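Local structure of WbbM protein (Klebsiella pneumoniae, 6U4B) at residues Y177-D182 against Y246-E250; F78-L82 against L230-L234; V52-N56 against S73-P77. The protein is a trimeric, bifunctional glycosyltransferase that polymerises O-antigen and binds magnesium, its sequence combining a DUF4422 family region with a glycosyltransferase family 8 region. All blocks are in the same frame, centred on the assembly; numbering follows the deposited sequence.

Overall arrangement
All three contacts lie in the DUF4422 region of the chain, far from the bound magnesium. Contact 2 is buried and apolar: leucines and aromatic rings join the 78-82 turn to helix 220-240. Contact 1 is at the surface, its centre about 15 Å from that of contact 2. It is polar, with a histidine-carboxylate bond, a tyrosine-aspartate bond and a ring lying against an aliphatic chain. Contact 3 is partly buried and mixes hydrogen bonds with close backbone packing. Contacts 2 and 3 both use helix 76-79, adjoin in sequence and touch the second subunit. No other chain of the assembly touches the segments of contact 1.

Contact 1: Y177-D182 against Y246-E250; sequences YLHIRD and YNAQE
The Y177 ring carries Q249 CB over one face, 3.7 Å from the ring centroid and 22° off the normal, a CH-pi contact. The two side chains point the same way, and the rest of the Q249 chain follows the ring outward. At the edge of the H179 ring lies the E250 carboxylate. H179 NE2 donates to E250 OE2 at 2.6 Å, with an N-H...O angle of 167°. The acceptor lies in the imidazole plane, but the bond comes to OE2 from above the carboxylate plane. The H179 and Y246 rings are nearly parallel, yet slid apart so that they barely overlap. At the edge of the Y246 ring, its OH donates to the syn lone pair of D182 OD2 at 2.7 Å.

The E250 carboxylate is gripped at both oxygens, since N247 N donates to E250 OE1 at 3.0 Å. N247 chi1 of 56° sets CG between the backbone N and the carbonyl carbon, which lets OD1 reach E250 N. A water bridges Y177 O and E250 O. N247 OD1, accepting from the backbone N three residues on, forms an Asx motif in the loop between helices 220-240 and 253-272, which meets the residues leading into helix 180-193.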
loop_
_atom_site.group_PDB
_atom_site.type_symbol
_atom_site.label_atom_id
_atom_site.label_comp_id
_atom_site.label_asym_id
_atom_site.label_seq_id
_atom_site.Cartn_x
_atom_site.Cartn_y
_atom_site.Cartn_z
ATOM N N TYR A 177 -25.878 -6.765 44.642
ATOM C CA TYR A 177 -24.894 -7.219 43.668
ATOM C C TYR A 177 -23.747 -7.979 44.320
ATOM O O TYR A 177 -22.642 -8.021 43.771
ATOM C CB TYR A 177 -24.358 -6.032 42.866
ATOM C CG TYR A 177 -25.436 -5.251 42.150
ATOM C CD1 TYR A 177 -25.692 -3.924 42.473
ATOM C CD2 TYR A 177 -26.208 -5.845 41.159
ATOM C CE1 TYR A 177 -26.678 -3.207 41.821
ATOM C CE2 TYR A 177 -27.197 -5.135 40.502
ATOM C CZ TYR A 177 -27.429 -3.817 40.838
ATOM O OH TYR A 177 -28.413 -3.107 40.188
ATOM N N LEU A 178 -23.987 -8.582 45.481
ATOM C CA LEU A 178 -22.965 -9.304 46.218
ATOM C C LEU A 178 -23.353 -10.771 46.350
ATOM O O LEU A 178 -24.536 -11.123 46.369
ATOM C CB LEU A 178 -22.751 -8.698 47.610
ATOM C CG LEU A 178 -22.265 -7.248 47.653
ATOM C CD1 LEU A 178 -22.191 -6.750 49.089
ATOM C CD2 LEU A 178 -20.912 -7.118 46.965
ATOM N N HIS A 179 -22.338 -11.624 46.446
ATOM C CA HIS A 179 -22.523 -13.063 46.582
ATOM C C HIS A 179 -21.602 -13.540 47.696
ATOM O O HIS A 179 -20.375 -13.456 47.573
ATOM C CB HIS A 179 -22.239 -13.779 45.262
ATOM C CG HIS A 179 -23.093 -13.300 44.128
ATOM N ND1 HIS A 179 -24.296 -13.890 43.803
ATOM C CD2 HIS A 179 -22.924 -12.280 43.254
ATOM C CE1 HIS A 179 -24.827 -13.258 42.771
ATOM N NE2 HIS A 179 -24.015 -12.278 42.419
ATOM N N ILE A 180 -22.198 -14.028 48.787
ATOM C CA ILE A 180 -21.452 -14.278 50.012
ATOM C C ILE A 180 -20.356 -15.316 49.817
ATOM O O ILE A 180 -19.366 -15.313 50.557
ATOM C CB ILE A 180 -22.427 -14.691 51.139
ATOM C CG1 ILE A 180 -21.713 -14.698 52.492
ATOM C CG2 ILE A 180 -23.061 -16.041 50.833
ATOM C CD1 ILE A 180 -21.109 -13.364 52.864
ATOM N N ARG A 181 -20.498 -16.200 48.823
ATOM C CA ARG A 181 -19.457 -17.189 48.561
ATOM C C ARG A 181 -18.126 -16.527 48.229
ATOM O O ARG A 181 -17.063 -17.081 48.536
ATOM C CB ARG A 181 -19.888 -18.122 47.426
ATOM C CG ARG A 181 -19.810 -17.508 46.035
ATOM C CD ARG A 181 -20.275 -18.482 44.965
ATOM N NE ARG A 181 -21.706 -18.749 45.058
ATOM C CZ ARG A 181 -22.636 -18.088 44.374
ATOM N NH1 ARG A 181 -23.917 -18.396 44.524
ATOM N NH2 ARG A 181 -22.283 -17.119 43.540
ATOM N N ASP A 182 -18.159 -15.341 47.616
ATOM C CA ASP A 182 -16.924 -14.623 47.326
ATOM C C ASP A 182 -16.276 -14.110 48.606
ATOM O O ASP A 182 -15.053 -14.194 48.767
ATOM C CB ASP A 182 -17.201 -13.468 46.365
ATOM C CG ASP A 182 -17.797 -13.934 45.048
ATOM O OD1 ASP A 182 -17.501 -15.073 44.626
ATOM O OD2 ASP A 182 -18.561 -13.159 44.430
ATOM N N TYR A 246 -21.256 -12.137 35.796
ATOM C CA TYR A 246 -21.393 -10.923 36.586
ATOM C C TYR A 246 -21.598 -9.707 35.691
ATOM O O TYR A 246 -20.980 -9.584 34.629
ATOM C CB TYR A 246 -20.158 -10.714 37.465
ATOM C CG TYR A 246 -20.142 -11.528 38.741
ATOM C CD1 TYR A 246 -21.141 -12.456 39.015
ATOM C CD2 TYR A 246 -19.135 -11.351 39.683
ATOM C CE1 TYR A 246 -21.125 -13.197 40.185
ATOM C CE2 TYR A 246 -19.113 -12.087 40.854
ATOM C CZ TYR A 246 -20.109 -13.006 41.101
ATOM O OH TYR A 246 -20.088 -13.734 42.266
ATOM N N ASN A 247 -22.474 -8.804 36.126
ATOM C CA ASN A 247 -22.633 -7.520 35.464
ATOM C C ASN A 247 -21.613 -6.530 36.024
ATOM O O ASN A 247 -20.776 -6.872 36.863
ATOM C CB ASN A 247 -24.068 -7.008 35.610
ATOM C CG ASN A 247 -24.516 -6.894 37.061
ATOM O OD1 ASN A 247 -23.741 -6.529 37.945
ATOM N ND2 ASN A 247 -25.783 -7.202 37.305
ATOM N N ALA A 248 -21.698 -5.277 35.566
ATOM C CA ALA A 248 -20.683 -4.284 35.915
ATOM C C ALA A 248 -20.603 -4.058 37.422
ATOM O O ALA A 248 -19.513 -3.850 37.969
ATOM C CB ALA A 248 -20.969 -2.969 35.191
ATOM N N GLN A 249 -21.744 -4.098 38.114
ATOM C CA GLN A 249 -21.730 -3.898 39.561
ATOM C C GLN A 249 -21.163 -5.116 40.279
ATOM O O GLN A 249 -20.301 -4.989 41.158
ATOM C CB GLN A 249 -23.136 -3.581 40.068
ATOM C CG GLN A 249 -23.734 -2.286 39.537
ATOM C CD GLN A 249 -24.547 -2.488 38.273
ATOM O OE1 GLN A 249 -24.316 -3.428 37.511
ATOM N NE2 GLN A 249 -25.515 -1.606 38.047
ATOM N N GLU A 250 -21.638 -6.311 39.915
ATOM C CA GLU A 250 -21.125 -7.536 40.521
ATOM C C GLU A 250 -19.628 -7.695 40.288
ATOM O O GLU A 250 -18.919 -8.236 41.147
ATOM C CB GLU A 250 -21.870 -8.750 39.965
ATOM C CG GLU A 250 -23.346 -8.829 40.338
ATOM C CD GLU A 250 -24.046 -9.991 39.655
ATOM O OE1 GLU A 250 -23.927 -10.104 38.417
ATOM O OE2 GLU A 250 -24.701 -10.796 40.350
HETATM O O HOH W 1 -20.090 -9.042 43.622
#

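Contact 2: F78-L82 against L230-L234; sequences FYCEL and LFSIL
L82 is the hub of the first shell, and its two methyls go to different leucines of helix 220-240. L82 CD1 meets L234 CD1 tip to tip at 3.7 Å. L82 CD2 meets L230 CD2, also at 3.7 Å. The L230 branch gets there because its CG stands opposite the backbone N (chi1 174°). F231 comes in with the far end of its ring. F231 CZ lies 3.7 Å from L82 O, and the carbonyl oxygen sits near the ring plane, at its edge. Y79 adds a second aromatic group. Y79 CE2 is 3.9 Å from L234 CD1 and 4.2 Å from F231 CE1. Y79 and L234 run past each other in opposite directions, while F231 turns its edge to the tyrosine.

The next shell sets these groups in place. A type II' turn from Y79 to L82, closed by L82 N to Y79 O at 3.1 Å, brings both side chains round to the same helix. C80 is the second residue of this turn, where positive phi belongs. The Y79 hydroxyl is hydrogen-bonded to E238, further along helix 220-240, so its polar end is satisfied. More rings meet F231: H85 and Y86 edge-to-face, and W89 with its plane close to parallel. L82 also packs on A258 and L230 on L261, both of helix 253-272. Y79 touches F543 of the second subunit. The type II' turn linking the short helix 76-79 to helix 82-91 thus packs against the long helix 220-240, a piece of the hydrophobic core.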
loop_
_atom_site.group_PDB
_atom_site.type_symbol
_atom_site.label_atom_id
_atom_site.label_comp_id
_atom_site.label_asym_id
_atom_site.label_seq_id
_atom_site.Cartn_x
_atom_site.Cartn_y
_atom_site.Cartn_z
ATOM N N PHE A 78 -12.705 -4.327 38.223
ATOM C CA PHE A 78 -12.917 -5.279 39.306
ATOM C C PHE A 78 -12.306 -4.830 40.621
ATOM O O PHE A 78 -12.893 -5.060 41.678
ATOM C CB PHE A 78 -12.342 -6.652 38.911
ATOM C CG PHE A 78 -12.542 -6.995 37.458
ATOM C CD1 PHE A 78 -13.674 -7.677 37.041
ATOM C CD2 PHE A 78 -11.603 -6.623 36.507
ATOM C CE1 PHE A 78 -13.865 -7.985 35.705
ATOM C CE2 PHE A 78 -11.789 -6.926 35.170
ATOM C CZ PHE A 78 -12.921 -7.609 34.769
ATOM N N TYR A 79 -11.142 -4.184 40.583
ATOM C CA TYR A 79 -10.490 -3.706 41.794
ATOM C C TYR A 79 -10.926 -2.304 42.198
ATOM O O TYR A 79 -10.692 -1.909 43.346
ATOM C CB TYR A 79 -8.969 -3.728 41.616
ATOM C CG TYR A 79 -8.336 -5.079 41.857
ATOM C CD1 TYR A 79 -8.574 -6.149 40.999
ATOM C CD2 TYR A 79 -7.488 -5.282 42.939
ATOM C CE1 TYR A 79 -7.992 -7.386 41.217
ATOM C CE2 TYR A 79 -6.899 -6.514 43.164
ATOM C CZ TYR A 79 -7.155 -7.562 42.299
ATOM O OH TYR A 79 -6.573 -8.788 42.520
ATOM N N CYS A 80 -11.541 -1.552 41.291
ATOM C CA CYS A 80 -11.986 -0.169 41.534
ATOM C C CYS A 80 -10.762 0.641 41.972
ATOM O O CYS A 80 -9.675 0.466 41.399
ATOM C CB CYS A 80 -13.149 -0.158 42.508
ATOM S SG CYS A 80 -14.712 -0.718 41.796
ATOM N N GLU A 81 -10.893 1.505 42.984
ATOM C CA GLU A 81 -9.802 2.384 43.395
ATOM C C GLU A 81 -8.601 1.645 43.969
ATOM O O GLU A 81 -7.593 2.294 44.267
ATOM C CB GLU A 81 -10.298 3.399 44.423
ATOM C CG GLU A 81 -10.911 4.643 43.826
ATOM C CD GLU A 81 -12.419 4.655 43.911
ATOM O OE1 GLU A 81 -13.031 3.573 43.800
ATOM O OE2 GLU A 81 -12.988 5.750 44.098
ATOM N N LEU A 82 -8.679 0.323 44.144
ATOM C CA LEU A 82 -7.498 -0.426 44.565
ATOM C C LEU A 82 -6.362 -0.300 43.557
ATOM O O LEU A 82 -5.189 -0.415 43.931
ATOM C CB LEU A 82 -7.856 -1.893 44.783
ATOM C CG LEU A 82 -8.659 -2.211 46.042
ATOM C CD1 LEU A 82 -9.058 -3.673 46.069
ATOM C CD2 LEU A 82 -7.860 -1.849 47.285
ATOM N N LEU A 230 -3.083 -6.770 52.402
ATOM C CA LEU A 230 -4.307 -6.782 51.605
ATOM C C LEU A 230 -4.098 -7.491 50.271
ATOM O O LEU A 230 -4.894 -8.352 49.881
ATOM C CB LEU A 230 -4.802 -5.355 51.372
ATOM C CG LEU A 230 -5.994 -5.211 50.422
ATOM C CD1 LEU A 230 -7.257 -5.797 51.037
ATOM C CD2 LEU A 230 -6.209 -3.756 50.019
ATOM N N PHE A 231 -3.027 -7.144 49.556
ATOM C CA PHE A 231 -2.856 -7.675 48.211
ATOM C C PHE A 231 -2.332 -9.104 48.199
ATOM O O PHE A 231 -2.521 -9.801 47.198
ATOM C CB PHE A 231 -1.949 -6.753 47.393
ATOM C CG PHE A 231 -2.635 -5.496 46.945
ATOM C CD1 PHE A 231 -3.508 -5.520 45.872
ATOM C CD2 PHE A 231 -2.436 -4.299 47.615
ATOM C CE1 PHE A 231 -4.157 -4.372 45.462
ATOM C CE2 PHE A 231 -3.083 -3.145 47.210
ATOM C CZ PHE A 231 -3.945 -3.182 46.132
ATOM N N SER A 232 -1.696 -9.564 49.280
ATOM C CA SER A 232 -1.394 -10.988 49.388
ATOM C C SER A 232 -2.677 -11.805 49.455
ATOM O O SER A 232 -2.761 -12.898 48.880
ATOM C CB SER A 232 -0.524 -11.257 50.615
ATOM O OG SER A 232 -1.268 -11.105 51.812
ATOM N N ILE A 233 -3.691 -11.283 50.148
ATOM C CA ILE A 233 -4.985 -11.955 50.206
ATOM C C ILE A 233 -5.692 -11.871 48.861
ATOM O O ILE A 233 -6.270 -12.857 48.383
ATOM C CB ILE A 233 -5.840 -11.348 51.332
ATOM C CG1 ILE A 233 -5.220 -11.661 52.697
ATOM C CG2 ILE A 233 -7.277 -11.850 51.248
ATOM C CD1 ILE A 233 -5.659 -10.728 53.793
ATOM N N LEU A 234 -5.662 -10.698 48.228
ATOM C CA LEU A 234 -6.354 -10.534 46.956
ATOM C C LEU A 234 -5.715 -11.376 45.855
ATOM O O LEU A 234 -6.427 -11.892 44.987
ATOM C CB LEU A 234 -6.394 -9.055 46.564
ATOM C CG LEU A 234 -7.125 -8.128 47.545
ATOM C CD1 LEU A 234 -7.200 -6.703 47.010
ATOM C CD2 LEU A 234 -8.518 -8.659 47.878
#

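Contact 3: V52-N56 against S73-P77; sequences VGKAN and SFKNP
S73 and A55 make the first of two hydrogen bonds between V52-N56 and S73-P77. A55 N donates to S73 OG at 3.0 Å, and the bond is nearly straight at 169°. The serine CB-OG bond points back from its own N (chi1 -180°), which carries the oxygen across to the 54-56 turn. S73 OG is also hydrogen-bonded to D66, so the hydroxyl joins the aspartate to the turn. D66 further accepts from G53 N and K54 N. In the second bond, N56 ND2 donates to F74 O at 3.1 Å. The carbonyl oxygen lies close to the N56 amide plane, but the donor is tilted 34° from the carbonyl plane. The other end of that amide, N56 OD1, is hydrogen-bonded to K554 of the second subunit. The same lysine bonds A55 O.

The backbone here is built from two short 3-10 segments, 54-56 and 73-75. The first follows strand 47-51 of the mixed sheet. The second leads into helix 76-79, with K75 at the N-cap position. The loop between them returns the chain beside the end of the strand.

Close packing accounts for the rest. G53, which has positive phi, brings its CA to 3.5 Å from N76 CB. G53 CA also makes a CA-H...O contact to S73 O at 3.6 Å. A55 CB rests 3.4 Å from S73 OG and also faces F74. P77 CD lies against the amide end of N56, 3.6 Å from N56 ND2. V52 meets the end of the N76 side chain at about a right angle, and it also touches T83 and A84 of helix 82-91.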
loop_
_atom_site.group_PDB
_atom_site.type_symbol
_atom_site.label_atom_id
_atom_site.label_comp_id
_atom_site.label_asym_id
_atom_site.label_seq_id
_atom_site.Cartn_x
_atom_site.Cartn_y
_atom_site.Cartn_z
ATOM N N VAL A 52 -7.563 6.578 37.075
ATOM C CA VAL A 52 -7.588 5.147 37.359
ATOM C C VAL A 52 -8.186 4.406 36.172
ATOM O O VAL A 52 -9.036 4.931 35.441
ATOM C CB VAL A 52 -8.355 4.846 38.664
ATOM C CG1 VAL A 52 -7.691 5.552 39.832
ATOM C CG2 VAL A 52 -9.820 5.242 38.541
ATOM N N GLY A 53 -7.729 3.172 35.968
ATOM C CA GLY A 53 -8.152 2.409 34.806
ATOM C C GLY A 53 -7.746 3.024 33.487
ATOM O O GLY A 53 -8.425 2.818 32.476
ATOM N N LYS A 54 -6.645 3.780 33.466
ATOM C CA LYS A 54 -6.230 4.442 32.234
ATOM C C LYS A 54 -5.757 3.445 31.183
ATOM O O LYS A 54 -5.830 3.741 29.987
ATOM C CB LYS A 54 -5.130 5.468 32.528
ATOM C CG LYS A 54 -4.786 6.363 31.334
ATOM C CD LYS A 54 -3.827 7.487 31.717
ATOM C CE LYS A 54 -3.608 8.439 30.551
ATOM N NZ LYS A 54 -2.888 7.785 29.424
ATOM N N ALA A 55 -5.284 2.268 31.606
ATOM C CA ALA A 55 -4.888 1.238 30.653
ATOM C C ALA A 55 -6.044 0.795 29.765
ATOM O O ALA A 55 -5.810 0.302 28.655
ATOM C CB ALA A 55 -4.306 0.028 31.390
ATOM N N ASN A 56 -7.281 0.944 30.229
ATOM C CA ASN A 56 -8.450 0.595 29.436
ATOM C C ASN A 56 -9.067 1.798 28.730
ATOM O O ASN A 56 -10.044 1.634 27.990
ATOM C CB ASN A 56 -9.503 -0.084 30.318
ATOM C CG ASN A 56 -8.996 -1.369 30.952
ATOM O OD1 ASN A 56 -8.014 -1.956 30.501
ATOM N ND2 ASN A 56 -9.674 -1.814 32.007
ATOM N N SER A 73 -3.731 -1.531 36.324
ATOM C CA SER A 73 -4.736 -0.597 35.824
ATOM C C SER A 73 -5.854 -1.311 35.072
ATOM O O SER A 73 -7.028 -0.941 35.197
ATOM C CB SER A 73 -4.073 0.448 34.928
ATOM O OG SER A 73 -5.023 1.376 34.431
ATOM N N PHE A 74 -5.517 -2.340 34.290
ATOM C CA PHE A 74 -6.544 -3.031 33.518
ATOM C C PHE A 74 -7.556 -3.748 34.405
ATOM O O PHE A 74 -8.661 -4.048 33.940
ATOM C CB PHE A 74 -5.901 -4.016 32.532
ATOM C CG PHE A 74 -5.368 -5.271 33.172
ATOM C CD1 PHE A 74 -4.093 -5.306 33.712
ATOM C CD2 PHE A 74 -6.141 -6.423 33.217
ATOM C CE1 PHE A 74 -3.602 -6.463 34.300
ATOM C CE2 PHE A 74 -5.655 -7.583 33.802
ATOM C CZ PHE A 74 -4.384 -7.604 34.342
ATOM N N LYS A 75 -7.216 -4.018 35.666
ATOM C CA LYS A 75 -8.144 -4.658 36.593
ATOM C C LYS A 75 -9.089 -3.667 37.272
ATOM O O LYS A 75 -9.847 -4.071 38.163
ATOM C CB LYS A 75 -7.374 -5.437 37.664
ATOM C CG LYS A 75 -6.398 -6.485 37.139
ATOM C CD LYS A 75 -6.010 -7.428 38.267
ATOM C CE LYS A 75 -4.622 -8.014 38.094
ATOM N NZ LYS A 75 -4.259 -8.861 39.277
ATOM N N ASN A 76 -9.060 -2.396 36.871
ATOM C CA ASN A 76 -9.927 -1.392 37.488
ATOM C C ASN A 76 -11.415 -1.729 37.438
ATOM O O ASN A 76 -12.125 -1.372 38.394
ATOM C CB ASN A 76 -9.665 -0.028 36.839
ATOM C CG ASN A 76 -10.487 1.087 37.468
ATOM O OD1 ASN A 76 -10.141 1.610 38.531
ATOM N ND2 ASN A 76 -11.579 1.459 36.808
ATOM N N PRO A 77 -11.957 -2.367 36.392
ATOM C CA PRO A 77 -13.372 -2.773 36.453
ATOM C C PRO A 77 -13.699 -3.675 37.628
ATOM O O PRO A 77 -14.875 -3.779 37.999
ATOM C CB PRO A 77 -13.585 -3.503 35.120
ATOM C CG PRO A 77 -12.614 -2.870 34.201
ATOM C CD PRO A 77 -11.403 -2.567 35.038
#